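Local structure of restriction endonuclease S subunits (Thermoanaerobacter tengcongensis, 3OKG) at residues P78-K83 against C114-C119; S48-Y53 against P69-G74. The protein probably binds DNA as the specificity subunit of a type I restriction-modification system, joining M polypeptides to form the methyltransferase. All blocks are in the same frame, centred on the assembly; numbering follows the deposited sequence.

Contact 1: P78-K83 against C114-C119; sequences PSRARK and CSTGFC. With SO4 (sulfate ion), chain D.
The side chain of Lys-83 leaves the backbone with CG anti to its own carbonyl carbon (chi1 -72°) and then runs fully extended, which carries NZ past Thr-116 to the far end of the type I turn from Ser-115 to Phe-118. There NZ gives a hydrogen bond of 2.8 Å to Phe-118 O, approaching tilted from the carbonyl plane, and a weak one to Thr-116 O. A water lies 3.1 Å from both NZ and Thr-116 O and accepts from the ammonium, and Asp-161, in helix 161-165, forms a salt bridge with NZ. An alanine in place of this lysine would probably leave Asp-161 without its charged mate and Phe-118 O without this donor. The backbones of Lys-83 and Cys-114 form an antiparallel hydrogen-bonded pair, with Cys-114 N 2.8 Å from Lys-83 O and Lys-83 N 3.2 Å from Cys-114 O.

At the other end, Thr-116 N donates to Arg-80 O over 2.9 Å. The side chains of Arg-80 and Thr-116 cross at about a right angle, CG of the arginine 3.5 Å from Thr-116 OG1. Arg-80 then stretches out until NH1 meets sulfate O1 at 2.8 Å, at the edge of the guanidinium and in its plane. Ser-115 OG donates to the same oxygen over 2.7 Å and accepts from Gly-117 N, an ST turn within the beta turn. Ile-56 N also binds the ion. In this DNA specificity domain, an arginine, a serine hydroxyl and a backbone N-H gathered round one sulfate are consistent with a place for a DNA phosphate, though the sulfate probably comes from the crystallisation liquor; the ammonium of Lys-83 is met by carbonyls, a water and a carboxylate.

Contact 2: S48-Y53 against P69-G74; sequences STYFVY and PKEILG. With SO4 (sulfate ion), chain I.
Pro-69, just ahead of strand 70-73, sets its CB 3.7 Å from Val-52 CG1, the two side chains lying side by side. Lys-70 follows in a hydrogen-bonded pair with Tyr-53, its O taking Tyr-53 N at 2.9 Å. Glu-71 crosses Tyr-50 at about a right angle: its carboxylate plane stands perpendicular to the ring, and OE2 comes 3.5 Å from Tyr-50 CB. Ile-72 pairs with Phe-51 through two 2.8 Å bonds between each residue's N and the other's O. On the sheet face shared with Phe-51 and Tyr-53, its CB packs on Phe-51 CE2; with CG1 anti to the carbonyl carbon (chi1 -60°) and CD1 carried on extended (chi2 169°), CD1 reaches Tyr-53 CB at 3.5 Å. Leu-73 places CD1 over the centre of the Tyr-50 ring, a CH-pi contact 3.8 Å from the centroid. Past the strand, Gly-74 N donates to Thr-49 O. Beyond it, Ser-48 N and Thr-49 OG1 share one oxygen of a sulfate. Strand 70-73 is an outer strand of a four-stranded mixed sheet; strand 50-54 lies between it and strand 113-115, and Phe-51 and Tyr-53 pack on Ile-113 and Ala-81.

How the contacts relate
Both contacts reach one mixed sheet, ordered 70-73, 50-54, 113-115, 81-84, and each joins an outer strand to an inner one; contact 1 also runs, through its turn, into strand 118-121 of a second sheet. Contact 1 is largely buried, and its charged side chains meet turn carbonyls, a carboxylate and a bound ion. Contact 2 is partly buried: a regular antiparallel ladder whose side-chain packing is mainly apolar, with an acid and a tyrosine on its exposed face. Tyr-53 of contact 2 ties them together, with CE1 3.4 Å from Ala-81 CB and OH 3.3 Å from Ser-115 CB. A sulfate sits at the margin of each, held in both cases by a hydroxyl together with N-H donors.

Contact 1: P78-K83 against C114-C119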
loop_
_atom_site.group_PDB
_atom_site.type_symbol
_atom_site.label_atom_id
_atom_site.label_comp_id
_atom_site.label_asym_id
_atom_site.label_seq_id
_atom_site.Cartn_x
_atom_site.Cartn_y
_atom_site.Cartn_z
ATOM N N PRO A 78 33.181 15.190 5.426
ATOM C CA PRO A 78 32.205 15.830 6.314
ATOM C C PRO A 78 32.670 15.719 7.770
ATOM O O PRO A 78 33.466 14.847 8.131
ATOM C CB PRO A 78 30.936 15.002 6.100
ATOM C CG PRO A 78 31.138 14.295 4.814
ATOM C CD PRO A 78 32.597 14.093 4.640
ATOM N N SER A 79 32.199 16.617 8.614
ATOM C CA SER A 79 32.669 16.624 9.990
ATOM C C SER A 79 32.247 15.370 10.742
ATOM O O SER A 79 32.950 14.941 11.638
ATOM C CB SER A 79 32.170 17.865 10.734
ATOM O OG SER A 79 30.764 17.913 10.690
ATOM N N ARG A 80 31.113 14.774 10.372
ATOM C CA ARG A 80 30.648 13.538 11.029
ATOM C C ARG A 80 31.341 12.274 10.538
ATOM O O ARG A 80 31.128 11.175 11.069
ATOM C CB ARG A 80 29.139 13.376 10.817
ATOM C CG ARG A 80 28.302 14.319 11.659
ATOM C CD ARG A 80 26.843 14.189 11.260
ATOM N NE ARG A 80 26.000 15.031 12.089
ATOM C CZ ARG A 80 24.686 15.133 11.934
ATOM N NH1 ARG A 80 24.078 14.431 10.983
ATOM N NH2 ARG A 80 23.982 15.934 12.727
ATOM N N ALA A 81 32.153 12.405 9.504
ATOM C CA ALA A 81 32.766 11.232 8.926
ATOM C C ALA A 81 33.975 10.795 9.747
ATOM O O ALA A 81 35.105 11.124 9.410
ATOM C CB ALA A 81 33.138 11.471 7.438
ATOM N N ARG A 82 33.748 10.051 10.834
ATOM C CA ARG A 82 34.861 9.759 11.735
ATOM C C ARG A 82 34.923 8.341 12.303
ATOM O O ARG A 82 35.933 7.974 12.900
ATOM C CB ARG A 82 34.914 10.776 12.888
ATOM C CG ARG A 82 35.128 12.218 12.439
ATOM C CD ARG A 82 36.564 12.522 11.997
ATOM N NE ARG A 82 36.724 13.961 11.772
ATOM C CZ ARG A 82 36.292 14.618 10.696
ATOM N NH1 ARG A 82 35.683 13.975 9.696
ATOM N NH2 ARG A 82 36.476 15.932 10.619
ATOM N N LYS A 83 33.871 7.546 12.130
ATOM C CA LYS A 83 33.872 6.207 12.754
ATOM C C LYS A 83 34.290 5.168 11.744
ATOM O O LYS A 83 33.694 5.080 10.680
ATOM C CB LYS A 83 32.489 5.859 13.336
ATOM C CG LYS A 83 32.156 6.649 14.602
ATOM C CD LYS A 83 30.796 6.265 15.192
ATOM C CE LYS A 83 30.594 6.981 16.546
ATOM N NZ LYS A 83 29.301 6.613 17.181
ATOM N N CYS A 114 31.805 5.556 8.605
ATOM C CA CYS A 114 30.414 5.949 8.732
ATOM C C CYS A 114 30.260 7.145 9.654
ATOM O O CYS A 114 31.177 7.505 10.406
ATOM C CB CYS A 114 29.521 4.796 9.223
ATOM S SG CYS A 114 29.711 4.407 11.022
ATOM N N SER A 115 29.087 7.748 9.571
ATOM C CA SER A 115 28.735 8.937 10.340
ATOM C C SER A 115 28.831 8.645 11.837
ATOM O O SER A 115 28.535 7.533 12.277
ATOM C CB SER A 115 27.300 9.366 10.006
ATOM O OG SER A 115 26.871 10.449 10.823
ATOM N N THR A 116 29.253 9.640 12.613
ATOM C CA THR A 116 29.181 9.539 14.081
ATOM C C THR A 116 27.730 9.385 14.548
ATOM O O THR A 116 27.471 9.061 15.708
ATOM C CB THR A 116 29.753 10.804 14.746
ATOM O OG1 THR A 116 29.141 11.946 14.138
ATOM C CG2 THR A 116 31.270 10.865 14.575
ATOM N N GLY A 117 26.787 9.669 13.659
ATOM C CA GLY A 117 25.379 9.440 13.953
ATOM C C GLY A 117 24.971 7.971 14.063
ATOM O O GLY A 117 23.827 7.672 14.437
ATOM N N PHE A 118 25.877 7.052 13.712
ATOM C CA PHE A 118 25.628 5.621 13.929
ATOM C C PHE A 118 26.341 5.098 15.141
ATOM O O PHE A 118 27.536 5.352 15.353
ATOM C CB PHE A 118 26.131 4.759 12.758
ATOM C CG PHE A 118 25.397 4.969 11.454
ATOM C CD1 PHE A 118 24.162 4.364 11.232
ATOM C CD2 PHE A 118 25.978 5.700 10.419
ATOM C CE1 PHE A 118 23.476 4.524 10.010
ATOM C CE2 PHE A 118 25.308 5.858 9.180
ATOM C CZ PHE A 118 24.058 5.261 8.970
ATOM N N CYS A 119 25.637 4.283 15.909
ATOM C CA CYS A 119 26.300 3.441 16.891
ATOM C C CYS A 119 26.903 2.226 16.171
ATOM O O CYS A 119 26.193 1.523 15.442
ATOM C CB CYS A 119 25.271 2.963 17.927
ATOM S SG CYS A 119 25.940 1.794 19.108
HETATM S S SO4 D . 24.073 11.681 8.917
HETATM O O1 SO4 D . 25.216 12.206 9.644
HETATM O O2 SO4 D . 24.255 10.237 8.740
HETATM O O3 SO4 D . 22.859 11.871 9.704
HETATM O O4 SO4 D . 23.964 12.332 7.627
HETATM O O HOH W 1 28.314 9.144 18.649
#

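Contact 2: S48-Y53 against P69-G74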
loop_
_atom_site.group_PDB
_atom_site.type_symbol
_atom_site.label_atom_id
_atom_site.label_comp_id
_atom_site.label_asym_id
_atom_site.label_seq_id
_atom_site.Cartn_x
_atom_site.Cartn_y
_atom_site.Cartn_z
ATOM N N SER A 48 44.452 13.546 0.137
ATOM C CA SER A 48 44.414 13.079 -1.255
ATOM C C SER A 48 43.935 11.662 -1.383
ATOM O O SER A 48 43.993 11.084 -2.465
ATOM C CB SER A 48 45.794 13.168 -1.907
ATOM O OG SER A 48 46.142 14.518 -2.083
ATOM N N THR A 49 43.471 11.098 -0.277
ATOM C CA THR A 49 43.087 9.699 -0.258
ATOM C C THR A 49 41.571 9.561 -0.236
ATOM O O THR A 49 40.911 10.165 0.585
ATOM C CB THR A 49 43.698 9.009 0.944
ATOM O OG1 THR A 49 45.126 9.078 0.832
ATOM C CG2 THR A 49 43.283 7.550 0.987
ATOM N N TYR A 50 41.024 8.797 -1.177
ATOM C CA TYR A 50 39.590 8.577 -1.204
ATOM C C TYR A 50 39.200 7.632 -0.068
ATOM O O TYR A 50 39.944 6.711 0.256
ATOM C CB TYR A 50 39.173 7.978 -2.552
ATOM C CG TYR A 50 38.950 9.041 -3.611
ATOM C CD1 TYR A 50 37.781 9.781 -3.632
ATOM C CD2 TYR A 50 39.932 9.320 -4.570
ATOM C CE1 TYR A 50 37.567 10.781 -4.592
ATOM C CE2 TYR A 50 39.723 10.322 -5.548
ATOM C CZ TYR A 50 38.547 11.033 -5.544
ATOM O OH TYR A 50 38.327 12.018 -6.479
ATOM N N PHE A 51 38.038 7.860 0.527
ATOM C CA PHE A 51 37.446 6.856 1.411
ATOM C C PHE A 51 35.968 6.736 1.057
ATOM O O PHE A 51 35.402 7.626 0.413
ATOM C CB PHE A 51 37.606 7.262 2.884
ATOM C CG PHE A 51 36.780 8.436 3.268
ATOM C CD1 PHE A 51 35.610 8.273 4.006
ATOM C CD2 PHE A 51 37.152 9.714 2.885
ATOM C CE1 PHE A 51 34.831 9.359 4.354
ATOM C CE2 PHE A 51 36.376 10.812 3.227
ATOM C CZ PHE A 51 35.213 10.646 3.965
ATOM N N VAL A 52 35.335 5.639 1.459
ATOM C CA VAL A 52 33.909 5.494 1.202
ATOM C C VAL A 52 33.140 5.869 2.461
ATOM O O VAL A 52 33.485 5.398 3.555
ATOM C CB VAL A 52 33.557 4.060 0.779
ATOM C CG1 VAL A 52 32.061 3.968 0.532
ATOM C CG2 VAL A 52 34.322 3.674 -0.494
ATOM N N TYR A 53 32.129 6.734 2.324
ATOM C CA TYR A 53 31.403 7.261 3.477
ATOM C C TYR A 53 29.985 6.717 3.506
ATOM O O TYR A 53 29.264 6.806 2.511
ATOM C CB TYR A 53 31.331 8.780 3.397
ATOM C CG TYR A 53 30.694 9.440 4.579
ATOM C CD1 TYR A 53 30.961 8.998 5.870
ATOM C CD2 TYR A 53 29.857 10.522 4.413
ATOM C CE1 TYR A 53 30.364 9.602 6.962
ATOM C CE2 TYR A 53 29.275 11.151 5.505
ATOM C CZ TYR A 53 29.546 10.682 6.774
ATOM O OH TYR A 53 28.973 11.307 7.853
ATOM N N PRO A 69 26.407 4.451 -0.644
ATOM C CA PRO A 69 27.486 5.184 0.024
ATOM C C PRO A 69 28.217 6.013 -1.033
ATOM O O PRO A 69 28.078 5.736 -2.229
ATOM C CB PRO A 69 28.390 4.069 0.502
ATOM C CG PRO A 69 28.210 2.990 -0.554
ATOM C CD PRO A 69 26.725 3.022 -0.792
ATOM N N LYS A 70 28.965 7.015 -0.602
ATOM C CA LYS A 70 29.608 7.919 -1.551
ATOM C C LYS A 70 31.101 7.869 -1.367
ATOM O O LYS A 70 31.573 7.871 -0.246
ATOM C CB LYS A 70 29.118 9.359 -1.357
ATOM C CG LYS A 70 29.580 10.281 -2.516
ATOM C CD LYS A 70 29.696 11.749 -2.121
ATOM C CE LYS A 70 28.394 12.512 -2.316
ATOM N NZ LYS A 70 28.585 13.971 -2.060
ATOM N N GLU A 71 31.857 7.830 -2.468
ATOM C CA GLU A 71 33.298 7.851 -2.341
ATOM C C GLU A 71 33.720 9.311 -2.302
ATOM O O GLU A 71 33.371 10.104 -3.183
ATOM C CB GLU A 71 33.996 7.065 -3.457
ATOM C CG GLU A 71 35.482 6.884 -3.195
ATOM C CD GLU A 71 36.037 5.616 -3.800
ATOM O OE1 GLU A 71 35.303 4.941 -4.545
ATOM O OE2 GLU A 71 37.206 5.290 -3.528
ATOM N N ILE A 72 34.468 9.659 -1.271
ATOM C CA ILE A 72 34.805 11.043 -1.000
ATOM C C ILE A 72 36.305 11.232 -0.814
ATOM O O ILE A 72 36.995 10.391 -0.250
ATOM C CB ILE A 72 34.086 11.534 0.271
ATOM C CG1 ILE A 72 32.570 11.419 0.089
ATOM C CG2 ILE A 72 34.488 12.967 0.600
ATOM C CD1 ILE A 72 31.785 11.627 1.410
ATOM N N LEU A 73 36.812 12.357 -1.311
ATOM C CA LEU A 73 38.209 12.698 -1.115
ATOM C C LEU A 73 38.422 13.121 0.345
ATOM O O LEU A 73 37.614 13.859 0.900
ATOM C CB LEU A 73 38.583 13.838 -2.073
ATOM C CG LEU A 73 40.059 14.053 -2.399
ATOM C CD1 LEU A 73 40.730 12.790 -2.862
ATOM C CD2 LEU A 73 40.191 15.154 -3.455
ATOM N N GLY A 74 39.513 12.671 0.965
ATOM C CA GLY A 74 39.725 12.952 2.377
ATOM C C GLY A 74 39.625 14.432 2.690
ATOM O O GLY A 74 39.041 14.847 3.695
HETATM S S SO4 I . 47.570 11.710 1.526
HETATM O O1 SO4 I . 48.392 11.083 0.498
HETATM O O2 SO4 I . 47.884 11.077 2.804
HETATM O O3 SO4 I . 47.832 13.146 1.611
HETATM O O4 SO4 I . 46.157 11.531 1.195
#